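PDB 4NES: UDP-N-acetylglucosamine 2-epimerase from Methanocaldococcus jannaschii, which probably catalyses the reversible epimerization at C-2 of UDP-N-acetylglucosamine to UDP-N-acetylmannosamine, the activated donor of ManNAc residues. Local coordinates for residues P56-N61 against L83-D88; K180-N185 against G270-L275; N211-E216 against H241-K246. All blocks are in the same frame, centred on the assembly; numbering follows the deposited sequence.

Contact 1 (P56-N61 against L83-D88); sequences PKYNLN and LKEKPD
Glu85, in the last turn of helix 67-85, reaches across to Tyr58 and Lys57 at edge strand 58-59. CB points toward the strand and starts the reach. CG turns away from the carbonyl carbon to lie beside the backbone N (chi1 -65°), and the bend at chi2 (-63°) carries the carboxylate on to the tyrosine hydroxyl. CG sits 3.6 Å from Tyr58 OH and also approaches the ring carbon CE2. CD lies about as close to the hydroxyl, 3.4 Å from Tyr58 OH. OE2 is the working tip: it meets the phenol in the plane of the ring, at its edge, and accepts a hydrogen bond from the hydroxyl. Tyr58 OH to Glu85 OE2 measures 2.4 Å, so short that the exact length is doubtful. The carboxylate is turned 59° against the ring. Lys57 arrives from the opposite direction on an extended chain, its NZ 3.6 Å from Glu85 OE2, a long salt bridge. Two waters also bridge the pair, one weak at OE1, the other weak at NZ. OE1 also forms a salt bridge with Lys2, so positive charge at both oxygens would favour the ionised carboxylate. Lys84 runs extended past the same hydroxyl, its CD, the nearest atom, 3.5 Å from Tyr58 OH, with CE and NZ hardly farther and no hydrogen bond assigned. With an alanine here the Tyr58 hydroxyl would probably lose its acceptor, and Lys57 and Lys2 the negative charge between them. This surface contact belongs to a beta-alpha-beta crossover of the N-terminal Rossmann-like domain: the edge strand leads into helix 67-85, whose end turns through Lys86, with positive phi, toward central strand 89-93.

Contact 2 (K180-N185 against G270-L275); sequences KIAEKN and GYLEFL. With UDP (uridine-5'-diphosphate), chain C.
Ala182 and Leu272 bring two helices of the GT-B fold together without a hydrogen bond: helix 170-183, which follows the last strand of the N-terminal sheet, and helix 271-280, which carries part of the UDP pocket. The small methyl lets the backbones come close, with Ala182 CA 4.9 Å from Leu272 CA. Ala182 CB meets Leu272 twice: it lies 3.5 Å from the carbonyl oxygen Leu272 O and against the side-chain CB. The leucine's CD2 branch reaches past this methyl to Ile181, an exposed residue whose CG2 is 4.2 Å from Leu272 CD2. A second layer fixes the helices from outside. Leu272 N, in the first turn, donates to Glu50 OE1, and Leu272 also packs on Val188 of helix 186-195, a helix whose start is capped by Asn185, the OD1 of which accepts from Val188 N.

On the pocket side of helix 271-280, Phe274 holds its CG anti to the backbone N (chi1 -161°), which carries the ring over the base. The uracil covers one face, with UDP C5 3.4 Å above the ring centre and UDP C4 3.3 Å from Phe274 CD1. Tyr271 offers an edge instead: UDP O2 lies in the plane of its ring, and Tyr271 CE1 is 3.3 Å from UDP O2'. Its hydroxyl bonds to Thr175, back on helix 170-183, and to Glu294, which itself binds UDP through OE1; the tyrosine thus joins the interhelical packing to the nucleotide site. Leu275 CD1 sits 3.7 Å above the plane of the Tyr271 ring, offset toward its rim, which probably helps to limit its rotation.

Contact 3 (N211-E216 against H241-K246); sequences NVDNKE and HPRTKK. With UD1 (uridine-diphosphate-N-acetylglucosamine), chain B.
Val212, Arg243 and Asp213 carry this contact, an apolar wedge beside a two-pronged salt bridge. Val212 buries the most surface, dividing its branches between two neighbours on helix 242-250. CG2, between the backbone N and the carbonyl carbon, comes within 3.7 Å of Arg243 CD, whereas CG1 meets Thr244, its OG1 3.7 Å away from Val212 CG1 and its methyl alongside. The threonine hydroxyl itself bonds to the backbone carbonyl of Leu206.

Arg243 leaves the helix with CG anti to the backbone N (chi1 -171°) and stays extended to NE, so the guanidinium passes the valine and reaches both Asp213 and the ligand. Asp213 is gripped side-on: Arg243 NE bonds to Asp213 OD1 at 3.0 Å and Arg243 NH2 to Asp213 OD2 at 2.7 Å. The second bond is nearly straight (170°) and uses the syn lone pair of OD2; at OD1 the donor also comes from the syn side but lies out of the carboxylate plane. The two flat groups are only 21° apart, and with OD1 also paired to Arg247, the aspartate should fix the rotation of the guanidinium. The remaining nitrogen, Arg243 NH1, gives a bond of 2.9 Å to UD1 O1B on the beta phosphate. Asp213 is therefore a second-shell residue that positions a first-shell one.

His241, the N-cap, accepts from Arg243 N through ND1 in its ring plane and donates from NE2 to UD1 O6', 3.1 Å away. It stacks on His207, the probable active-site residue. Lys246 NZ, 2.9 Å from UD1 O2', holds the ribose. His241, Pro242, Arg243 and Lys246 form part of the C-terminal-domain side of the UDP-GlcNAc site, consistent with the regulatory site of bacterial epimerases.

From the N terminus, contact 1 comes first, closing a mostly helical excursion of 21 residues between strand 58-59 and the end of helix 67-85, within the N-terminal domain. The chain then finishes that sheet at strand 164-166 and opens contact 2 at 180-185. Contact 3 opens at 211-216 and closes at 241-246, tying the turn between helices 209-212 and 215-232 to the start of helix 242-250 within the C-terminal domain. Then 270-275 completes contact 2, joining the helix leaving the N-terminal sheet to the C-terminal domain; contact 3 is thus enclosed, and none cross. Contacts 2 and 3 lie beside different nucleotides, UDP and UDP-GlcNAc, with the contact centres about 27 Å apart.

Contact 1 (P56-N61 against L83-D88)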
loop_
_atom_site.group_PDB
_atom_site.type_symbol
_atom_site.label_atom_id
_atom_site.label_comp_id
_atom_site.label_asym_id
_atom_site.label_seq_id
_atom_site.Cartn_x
_atom_site.Cartn_y
_atom_site.Cartn_z
ATOM N N PRO A 56 -18.807 -0.688 -19.210
ATOM C CA PRO A 56 -17.445 -1.164 -18.975
ATOM C C PRO A 56 -17.076 -2.279 -19.952
ATOM O O PRO A 56 -17.934 -3.081 -20.336
ATOM C CB PRO A 56 -17.525 -1.735 -17.561
ATOM C CG PRO A 56 -18.594 -0.932 -16.894
ATOM C CD PRO A 56 -19.624 -0.709 -17.981
ATOM N N LYS A 57 -15.811 -2.321 -20.355
ATOM C CA LYS A 57 -15.326 -3.418 -21.183
ATOM C C LYS A 57 -15.163 -4.687 -20.350
ATOM O O LYS A 57 -15.360 -5.800 -20.850
ATOM C CB LYS A 57 -14.000 -3.042 -21.847
ATOM C CG LYS A 57 -13.505 -4.079 -22.837
ATOM C CD LYS A 57 -12.283 -3.596 -23.587
ATOM C CE LYS A 57 -11.762 -4.688 -24.505
ATOM N NZ LYS A 57 -10.710 -4.175 -25.432
ATOM N N TYR A 58 -14.804 -4.514 -19.078
ATOM C CA TYR A 58 -14.629 -5.633 -18.159
ATOM C C TYR A 58 -15.450 -5.418 -16.905
ATOM O O TYR A 58 -15.461 -4.322 -16.341
ATOM C CB TYR A 58 -13.153 -5.807 -17.767
ATOM C CG TYR A 58 -12.298 -6.272 -18.911
ATOM C CD1 TYR A 58 -12.172 -7.622 -19.193
ATOM C CD2 TYR A 58 -11.630 -5.365 -19.721
ATOM C CE1 TYR A 58 -11.401 -8.064 -20.252
ATOM C CE2 TYR A 58 -10.855 -5.800 -20.789
ATOM C CZ TYR A 58 -10.746 -7.149 -21.046
ATOM O OH TYR A 58 -9.979 -7.597 -22.103
ATOM N N ASN A 59 -16.143 -6.473 -16.488
ATOM C CA ASN A 59 -16.826 -6.516 -15.201
ATOM C C ASN A 59 -16.253 -7.679 -14.412
ATOM O O ASN A 59 -16.354 -8.836 -14.835
ATOM C CB ASN A 59 -18.325 -6.709 -15.406
ATOM C CG ASN A 59 -18.979 -5.510 -16.035
ATOM O OD1 ASN A 59 -19.250 -4.510 -15.365
ATOM N ND2 ASN A 59 -19.259 -5.603 -17.334
ATOM N N LEU A 60 -15.628 -7.383 -13.278
ATOM C CA LEU A 60 -14.911 -8.414 -12.532
ATOM C C LEU A 60 -15.795 -9.134 -11.508
ATOM O O LEU A 60 -15.431 -10.202 -11.011
ATOM C CB LEU A 60 -13.673 -7.818 -11.852
ATOM C CG LEU A 60 -12.764 -7.011 -12.781
ATOM C CD1 LEU A 60 -11.511 -6.563 -12.058
ATOM C CD2 LEU A 60 -12.404 -7.808 -14.025
ATOM N N ASN A 61 -16.951 -8.543 -11.203
ATOM C CA ASN A 61 -17.961 -9.171 -10.344
ATOM C C ASN A 61 -17.441 -9.540 -8.948
ATOM O O ASN A 61 -17.773 -10.597 -8.416
ATOM C CB ASN A 61 -18.548 -10.409 -11.031
ATOM C CG ASN A 61 -19.100 -10.105 -12.407
ATOM O OD1 ASN A 61 -18.737 -10.755 -13.392
ATOM N ND2 ASN A 61 -19.985 -9.126 -12.488
ATOM N N LEU A 83 -2.635 -7.566 -17.597
ATOM C CA LEU A 83 -1.664 -8.382 -18.330
ATOM C C LEU A 83 -2.078 -8.609 -19.783
ATOM O O LEU A 83 -1.223 -8.742 -20.664
ATOM C CB LEU A 83 -1.461 -9.728 -17.636
ATOM C CG LEU A 83 -0.584 -9.688 -16.384
ATOM C CD1 LEU A 83 -0.620 -11.025 -15.661
ATOM C CD2 LEU A 83 0.847 -9.314 -16.739
ATOM N N LYS A 84 -3.384 -8.666 -20.028
ATOM C CA LYS A 84 -3.900 -8.862 -21.372
ATOM C C LYS A 84 -3.920 -7.563 -22.158
ATOM O O LYS A 84 -3.444 -7.512 -23.296
ATOM C CB LYS A 84 -5.306 -9.442 -21.322
ATOM C CG LYS A 84 -5.977 -9.468 -22.678
ATOM C CD LYS A 84 -7.411 -9.943 -22.570
ATOM C CE LYS A 84 -8.041 -10.068 -23.939
ATOM N NZ LYS A 84 -9.407 -10.642 -23.856
ATOM N N GLU A 85 -4.461 -6.513 -21.547
ATOM C CA GLU A 85 -4.704 -5.255 -22.248
ATOM C C GLU A 85 -3.505 -4.320 -22.293
ATOM O O GLU A 85 -3.387 -3.499 -23.201
ATOM C CB GLU A 85 -5.927 -4.538 -21.655
ATOM C CG GLU A 85 -7.235 -5.296 -21.844
ATOM C CD GLU A 85 -7.636 -5.474 -23.308
ATOM O OE1 GLU A 85 -7.056 -4.808 -24.195
ATOM O OE2 GLU A 85 -8.546 -6.287 -23.569
ATOM N N LYS A 86 -2.613 -4.445 -21.316
ATOM C CA LYS A 86 -1.390 -3.642 -21.278
ATOM C C LYS A 86 -1.563 -2.142 -21.553
ATOM O O LYS A 86 -0.929 -1.596 -22.456
ATOM C CB LYS A 86 -0.332 -4.254 -22.204
ATOM C CG LYS A 86 -0.009 -5.707 -21.850
ATOM C CD LYS A 86 1.117 -6.266 -22.712
ATOM C CE LYS A 86 0.781 -6.215 -24.192
ATOM N NZ LYS A 86 -0.338 -7.124 -24.573
ATOM N N PRO A 87 -2.415 -1.461 -20.768
ATOM C CA PRO A 87 -2.488 -0.007 -20.938
ATOM C C PRO A 87 -1.190 0.602 -20.446
ATOM O O PRO A 87 -0.447 -0.064 -19.711
ATOM C CB PRO A 87 -3.634 0.396 -20.000
ATOM C CG PRO A 87 -3.591 -0.635 -18.917
ATOM C CD PRO A 87 -3.218 -1.927 -19.619
ATOM N N ASP A 88 -0.888 1.837 -20.813
ATOM C CA ASP A 88 0.296 2.427 -20.202
ATOM C C ASP A 88 -0.034 3.463 -19.129
ATOM O O ASP A 88 0.864 3.973 -18.470
ATOM C CB ASP A 88 1.294 2.954 -21.229
ATOM C CG ASP A 88 0.672 3.907 -22.210
ATOM O OD1 ASP A 88 -0.404 4.455 -21.924
ATOM O OD2 ASP A 88 1.272 4.112 -23.282
HETATM O O HOH W 1 -8.943 -2.448 -24.177
HETATM O O HOH W 2 -10.083 -7.294 -26.067
#

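Contact 2 (K180-N185 against G270-L275)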
loop_
_atom_site.group_PDB
_atom_site.type_symbol
_atom_site.label_atom_id
_atom_site.label_comp_id
_atom_site.label_asym_id
_atom_site.label_seq_id
_atom_site.Cartn_x
_atom_site.Cartn_y
_atom_site.Cartn_z
ATOM N N LYS A 180 -28.159 21.753 -13.838
ATOM C CA LYS A 180 -29.128 22.331 -14.766
ATOM C C LYS A 180 -29.917 21.251 -15.519
ATOM O O LYS A 180 -31.097 21.443 -15.799
ATOM C CB LYS A 180 -28.493 23.363 -15.714
ATOM C CG LYS A 180 -27.534 22.799 -16.739
ATOM C CD LYS A 180 -27.091 23.878 -17.733
ATOM C CE LYS A 180 -25.716 24.446 -17.384
ATOM N NZ LYS A 180 -25.219 25.421 -18.400
ATOM N N ILE A 181 -29.285 20.110 -15.800
ATOM C CA ILE A 181 -30.002 18.966 -16.379
ATOM C C ILE A 181 -31.115 18.494 -15.444
ATOM O O ILE A 181 -32.260 18.294 -15.862
ATOM C CB ILE A 181 -29.067 17.776 -16.663
ATOM C CG1 ILE A 181 -28.006 18.153 -17.704
ATOM C CG2 ILE A 181 -29.865 16.571 -17.139
ATOM C CD1 ILE A 181 -27.118 16.994 -18.131
ATOM N N ALA A 182 -30.771 18.313 -14.174
ATOM C CA ALA A 182 -31.738 17.901 -13.167
ATOM C C ALA A 182 -32.901 18.892 -13.079
ATOM O O ALA A 182 -34.072 18.494 -13.114
ATOM C CB ALA A 182 -31.053 17.750 -11.821
ATOM N N GLU A 183 -32.572 20.179 -12.986
ATOM C CA GLU A 183 -33.573 21.231 -12.861
ATOM C C GLU A 183 -34.548 21.271 -14.039
ATOM O O GLU A 183 -35.723 21.611 -13.859
ATOM C CB GLU A 183 -32.886 22.593 -12.713
ATOM C CG GLU A 183 -32.155 22.800 -11.405
ATOM C CD GLU A 183 -31.251 24.019 -11.433
ATOM O OE1 GLU A 183 -30.986 24.545 -12.535
ATOM O OE2 GLU A 183 -30.799 24.449 -10.355
ATOM N N LYS A 184 -34.075 20.936 -15.236
ATOM C CA LYS A 184 -34.915 21.055 -16.434
ATOM C C LYS A 184 -35.558 19.743 -16.862
ATOM O O LYS A 184 -36.207 19.678 -17.907
ATOM C CB LYS A 184 -34.130 21.640 -17.613
ATOM C CG LYS A 184 -33.521 23.008 -17.345
ATOM C CD LYS A 184 -34.471 23.899 -16.559
ATOM C CE LYS A 184 -33.851 25.258 -16.286
ATOM N NZ LYS A 184 -33.662 26.032 -17.547
ATOM N N ASN A 185 -35.386 18.695 -16.067
ATOM C CA ASN A 185 -35.994 17.416 -16.395
ATOM C C ASN A 185 -37.278 17.182 -15.624
ATOM O O ASN A 185 -37.290 17.203 -14.395
ATOM C CB ASN A 185 -35.030 16.259 -16.136
ATOM C CG ASN A 185 -35.586 14.942 -16.632
ATOM O OD1 ASN A 185 -36.202 14.188 -15.877
ATOM N ND2 ASN A 185 -35.406 14.676 -17.922
ATOM N N GLY A 270 -30.780 8.301 -7.851
ATOM C CA GLY A 270 -29.833 8.709 -8.878
ATOM C C GLY A 270 -29.233 10.073 -8.583
ATOM O O GLY A 270 -29.711 10.801 -7.706
ATOM N N TYR A 271 -28.171 10.408 -9.308
ATOM C CA TYR A 271 -27.456 11.662 -9.081
ATOM C C TYR A 271 -28.321 12.899 -9.328
ATOM O O TYR A 271 -28.274 13.862 -8.566
ATOM C CB TYR A 271 -26.209 11.707 -9.955
ATOM C CG TYR A 271 -25.231 12.791 -9.580
ATOM C CD1 TYR A 271 -24.835 12.965 -8.269
ATOM C CD2 TYR A 271 -24.689 13.629 -10.556
ATOM C CE1 TYR A 271 -23.927 13.948 -7.923
ATOM C CE2 TYR A 271 -23.776 14.616 -10.216
ATOM C CZ TYR A 271 -23.405 14.766 -8.891
ATOM O OH TYR A 271 -22.497 15.741 -8.538
ATOM N N LEU A 272 -29.117 12.876 -10.390
ATOM C CA LEU A 272 -29.952 14.030 -10.707
ATOM C C LEU A 272 -30.964 14.287 -9.597
ATOM O O LEU A 272 -31.169 15.427 -9.151
ATOM C CB LEU A 272 -30.672 13.827 -12.041
ATOM C CG LEU A 272 -29.760 13.601 -13.238
ATOM C CD1 LEU A 272 -30.611 13.344 -14.479
ATOM C CD2 LEU A 272 -28.846 14.794 -13.459
ATOM N N GLU A 273 -31.593 13.209 -9.150
ATOM C CA GLU A 273 -32.540 13.272 -8.056
ATOM C C GLU A 273 -31.865 13.766 -6.773
ATOM O O GLU A 273 -32.405 14.616 -6.059
ATOM C CB GLU A 273 -33.169 11.890 -7.851
ATOM C CG GLU A 273 -34.129 11.475 -8.976
ATOM C CD GLU A 273 -33.426 10.939 -10.207
ATOM O OE1 GLU A 273 -32.215 10.626 -10.146
ATOM O OE2 GLU A 273 -34.095 10.827 -11.255
ATOM N N PHE A 274 -30.677 13.240 -6.484
ATOM C CA PHE A 274 -30.007 13.615 -5.248
ATOM C C PHE A 274 -29.544 15.070 -5.258
ATOM O O PHE A 274 -29.626 15.754 -4.237
ATOM C CB PHE A 274 -28.851 12.669 -4.912
ATOM C CG PHE A 274 -28.452 12.736 -3.475
ATOM C CD1 PHE A 274 -29.282 12.208 -2.502
ATOM C CD2 PHE A 274 -27.280 13.369 -3.088
ATOM C CE1 PHE A 274 -28.943 12.288 -1.159
ATOM C CE2 PHE A 274 -26.935 13.441 -1.743
ATOM C CZ PHE A 274 -27.777 12.904 -0.787
ATOM N N LEU A 275 -29.061 15.550 -6.402
ATOM C CA LEU A 275 -28.678 16.955 -6.517
ATOM C C LEU A 275 -29.852 17.868 -6.202
ATOM O O LEU A 275 -29.693 18.889 -5.542
ATOM C CB LEU A 275 -28.174 17.268 -7.926
ATOM C CG LEU A 275 -26.764 16.790 -8.253
ATOM C CD1 LEU A 275 -26.520 17.020 -9.736
ATOM C CD2 LEU A 275 -25.723 17.533 -7.421
HETATM N N1 UDP C . -25.449 10.341 -4.048
HETATM C C2 UDP C . -26.427 10.010 -4.925
HETATM N N3 UDP C . -27.586 9.487 -4.470
HETATM C C4 UDP C . -27.816 9.270 -3.156
HETATM C C5 UDP C . -26.827 9.598 -2.219
HETATM C C6 UDP C . -25.631 10.132 -2.712
HETATM O O2 UDP C . -26.266 10.187 -6.135
HETATM O O4 UDP C . -29.026 8.720 -2.742
HETATM C "C1'" UDP C . -24.145 10.871 -4.485
HETATM C "C2'" UDP C . -23.740 12.164 -4.006
HETATM O "O2'" UDP C . -24.372 13.187 -4.742
HETATM C "C3'" UDP C . -22.277 12.126 -4.136
HETATM C "C4'" UDP C . -21.945 10.717 -3.987
HETATM O "O4'" UDP C . -23.155 10.003 -3.938
HETATM O "O3'" UDP C . -21.801 12.586 -5.372
HETATM C "C5'" UDP C . -21.209 10.403 -2.729
HETATM O "O5'" UDP C . -21.020 9.019 -2.560
HETATM P PA UDP C . -20.975 8.331 -1.134
HETATM O O1A UDP C . -21.644 6.978 -1.250
HETATM O O2A UDP C . -21.655 9.230 -0.124
HETATM O O3A UDP C . -19.466 8.059 -0.765
HETATM P PB UDP C . -18.268 8.955 -0.295
HETATM O O1B UDP C . -18.282 10.278 -1.046
HETATM O O2B UDP C . -18.363 9.145 1.198
HETATM O O3B UDP C . -17.079 8.108 -0.653
#

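Contact 3 (N211-E216 against H241-K246)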
loop_
_atom_site.group_PDB
_atom_site.type_symbol
_atom_site.label_atom_id
_atom_site.label_comp_id
_atom_site.label_asym_id
_atom_site.label_seq_id
_atom_site.Cartn_x
_atom_site.Cartn_y
_atom_site.Cartn_z
ATOM N N ASN A 211 -18.950 4.742 11.794
ATOM C CA ASN A 211 -20.204 5.237 12.362
ATOM C C ASN A 211 -21.320 4.209 12.396
ATOM O O ASN A 211 -22.147 4.217 13.306
ATOM C CB ASN A 211 -20.724 6.441 11.566
ATOM C CG ASN A 211 -20.052 7.741 11.953
ATOM O OD1 ASN A 211 -19.554 7.895 13.067
ATOM N ND2 ASN A 211 -20.058 8.700 11.033
ATOM N N VAL A 212 -21.384 3.345 11.393
ATOM C CA VAL A 212 -22.546 2.472 11.277
ATOM C C VAL A 212 -22.248 1.031 11.678
ATOM O O VAL A 212 -23.169 0.265 11.950
ATOM C CB VAL A 212 -23.184 2.523 9.855
ATOM C CG1 VAL A 212 -23.484 3.970 9.431
ATOM C CG2 VAL A 212 -22.278 1.838 8.821
ATOM N N ASP A 213 -20.972 0.662 11.720
ATOM C CA ASP A 213 -20.589 -0.689 12.145
ATOM C C ASP A 213 -20.481 -0.784 13.667
ATOM O O ASP A 213 -20.377 -1.880 14.213
ATOM C CB ASP A 213 -19.240 -1.113 11.560
ATOM C CG ASP A 213 -19.259 -1.289 10.056
ATOM O OD1 ASP A 213 -20.326 -1.159 9.409
ATOM O OD2 ASP A 213 -18.172 -1.569 9.509
ATOM N N ASN A 214 -20.482 0.373 14.325
ATOM C CA ASN A 214 -20.296 0.509 15.773
ATOM C C ASN A 214 -21.654 0.865 16.365
ATOM O O ASN A 214 -22.128 1.988 16.193
ATOM C CB ASN A 214 -19.279 1.641 16.015
ATOM C CG ASN A 214 -18.986 1.911 17.487
ATOM O OD1 ASN A 214 -19.816 1.697 18.366
ATOM N ND2 ASN A 214 -17.793 2.431 17.748
ATOM N N LYS A 215 -22.280 -0.081 17.067
ATOM C CA LYS A 215 -23.663 0.102 17.514
ATOM C C LYS A 215 -23.898 1.316 18.414
ATOM O O LYS A 215 -24.890 2.026 18.256
ATOM C CB LYS A 215 -24.219 -1.160 18.181
ATOM C CG LYS A 215 -25.648 -0.974 18.701
ATOM C CD LYS A 215 -26.185 -2.220 19.373
ATOM C CE LYS A 215 -27.622 -2.012 19.829
ATOM N NZ LYS A 215 -28.227 -3.278 20.337
ATOM N N GLU A 216 -23.006 1.571 19.361
ATOM C CA GLU A 216 -23.268 2.690 20.259
ATOM C C GLU A 216 -23.005 4.055 19.585
ATOM O O GLU A 216 -23.644 5.051 19.932
ATOM C CB GLU A 216 -22.566 2.503 21.610
ATOM C CG GLU A 216 -23.000 1.211 22.349
ATOM C CD GLU A 216 -24.468 1.214 22.789
ATOM O OE1 GLU A 216 -24.901 2.199 23.416
ATOM O OE2 GLU A 216 -25.194 0.234 22.522
ATOM N N HIS A 241 -27.944 4.207 2.737
ATOM C CA HIS A 241 -26.965 3.348 2.076
ATOM C C HIS A 241 -27.237 1.903 2.476
ATOM O O HIS A 241 -27.644 1.651 3.606
ATOM C CB HIS A 241 -25.583 3.774 2.570
ATOM C CG HIS A 241 -24.433 3.155 1.835
ATOM N ND1 HIS A 241 -24.089 1.825 1.956
ATOM C CD2 HIS A 241 -23.488 3.713 1.033
ATOM C CE1 HIS A 241 -23.017 1.580 1.228
ATOM N NE2 HIS A 241 -22.622 2.709 0.668
ATOM N N PRO A 242 -27.032 0.950 1.557
ATOM C CA PRO A 242 -27.344 -0.443 1.914
ATOM C C PRO A 242 -26.518 -1.001 3.082
ATOM O O PRO A 242 -27.033 -1.841 3.818
ATOM C CB PRO A 242 -27.070 -1.214 0.622
ATOM C CG PRO A 242 -26.171 -0.311 -0.193
ATOM C CD PRO A 242 -26.644 1.086 0.143
ATOM N N ARG A 243 -25.277 -0.558 3.256
ATOM C CA ARG A 243 -24.514 -0.960 4.438
ATOM C C ARG A 243 -25.256 -0.527 5.696
ATOM O O ARG A 243 -25.414 -1.294 6.653
ATOM C CB ARG A 243 -23.139 -0.298 4.424
ATOM C CG ARG A 243 -22.196 -0.814 5.493
ATOM C CD ARG A 243 -21.034 0.144 5.721
ATOM N NE ARG A 243 -19.984 -0.494 6.511
ATOM C CZ ARG A 243 -18.889 -1.037 5.998
ATOM N NH1 ARG A 243 -18.662 -1.009 4.686
ATOM N NH2 ARG A 243 -18.005 -1.608 6.805
ATOM N N THR A 244 -25.715 0.714 5.693
ATOM C CA THR A 244 -26.361 1.302 6.851
ATOM C C THR A 244 -27.704 0.652 7.156
ATOM O O THR A 244 -28.038 0.442 8.325
ATOM C CB THR A 244 -26.511 2.802 6.636
ATOM O OG1 THR A 244 -25.224 3.327 6.287
ATOM C CG2 THR A 244 -27.040 3.493 7.887
ATOM N N LYS A 245 -28.466 0.320 6.118
ATOM C CA LYS A 245 -29.723 -0.395 6.318
ATOM C C LYS A 245 -29.460 -1.728 7.010
ATOM O O LYS A 245 -30.170 -2.100 7.952
ATOM C CB LYS A 245 -30.428 -0.617 4.977
ATOM C CG LYS A 245 -31.818 -1.226 5.121
ATOM C CD LYS A 245 -32.563 -1.229 3.796
ATOM C CE LYS A 245 -34.020 -1.623 3.996
ATOM N NZ LYS A 245 -34.808 -1.516 2.738
ATOM N N LYS A 246 -28.423 -2.427 6.556
ATOM C CA LYS A 246 -28.082 -3.745 7.084
ATOM C C LYS A 246 -27.680 -3.630 8.545
ATOM O O LYS A 246 -28.114 -4.429 9.384
ATOM C CB LYS A 246 -26.959 -4.375 6.255
ATOM C CG LYS A 246 -26.422 -5.680 6.829
ATOM C CD LYS A 246 -25.369 -6.282 5.913
ATOM C CE LYS A 246 -24.096 -5.461 5.925
ATOM N NZ LYS A 246 -23.071 -6.089 5.052
HETATM C "C1'" UD1 B . -17.554 1.763 -0.025
HETATM C "C2'" UD1 B . -16.243 2.441 0.235
HETATM C "C3'" UD1 B . -16.432 3.772 0.783
HETATM C "C4'" UD1 B . -17.324 4.613 -0.024
HETATM C "C5'" UD1 B . -18.605 3.881 -0.334
HETATM C "C6'" UD1 B . -19.453 4.606 -1.310
HETATM C "C7'" UD1 B . -14.353 0.811 0.830
HETATM C "C8'" UD1 B . -13.640 0.073 1.924
HETATM N "N2'" UD1 B . -15.461 1.652 1.221
HETATM O "O1'" UD1 B . -18.220 1.597 1.175
HETATM O "O3'" UD1 B . -15.152 4.417 0.919
HETATM O "O4'" UD1 B . -17.625 5.825 0.649
HETATM O "O5'" UD1 B . -18.336 2.609 -0.915
HETATM O "O6'" UD1 B . -20.810 4.426 -1.142
HETATM O "O7'" UD1 B . -14.003 0.693 -0.347
HETATM N N1 UD1 B . -23.961 -3.235 -0.472
HETATM C C2 UD1 B . -25.040 -3.541 -1.195
HETATM N N3 UD1 B . -25.078 -3.274 -2.499
HETATM C C4 UD1 B . -24.035 -2.709 -3.121
HETATM C C5 UD1 B . -22.897 -2.376 -2.400
HETATM C C6 UD1 B . -22.880 -2.650 -1.042
HETATM O O2 UD1 B . -26.008 -4.056 -0.670
HETATM O O4 UD1 B . -24.094 -2.447 -4.459
HETATM C C1B UD1 B . -23.907 -3.508 0.983
HETATM C C2B UD1 B . -23.477 -4.874 1.338
HETATM O "O2'" UD1 B . -24.165 -5.299 2.489
HETATM C C3B UD1 B . -22.072 -4.713 1.634
HETATM C C4B UD1 B . -22.046 -3.386 2.298
HETATM O O4B UD1 B . -23.019 -2.599 1.639
HETATM O O3B UD1 B . -21.519 -5.731 2.431
HETATM C C5B UD1 B . -20.722 -2.716 2.196
HETATM O O5B UD1 B . -20.197 -2.622 0.897
HETATM P PA UD1 B . -18.724 -2.182 0.676
HETATM O O1A UD1 B . -17.823 -3.161 1.362
HETATM O O2A UD1 B . -18.467 -2.099 -0.793
HETATM O O3A UD1 B . -18.498 -0.811 1.395
HETATM P PB UD1 B . -19.365 0.527 1.352
HETATM O O1B UD1 B . -19.952 0.729 2.710
HETATM O O2B UD1 B . -20.322 0.520 0.191
#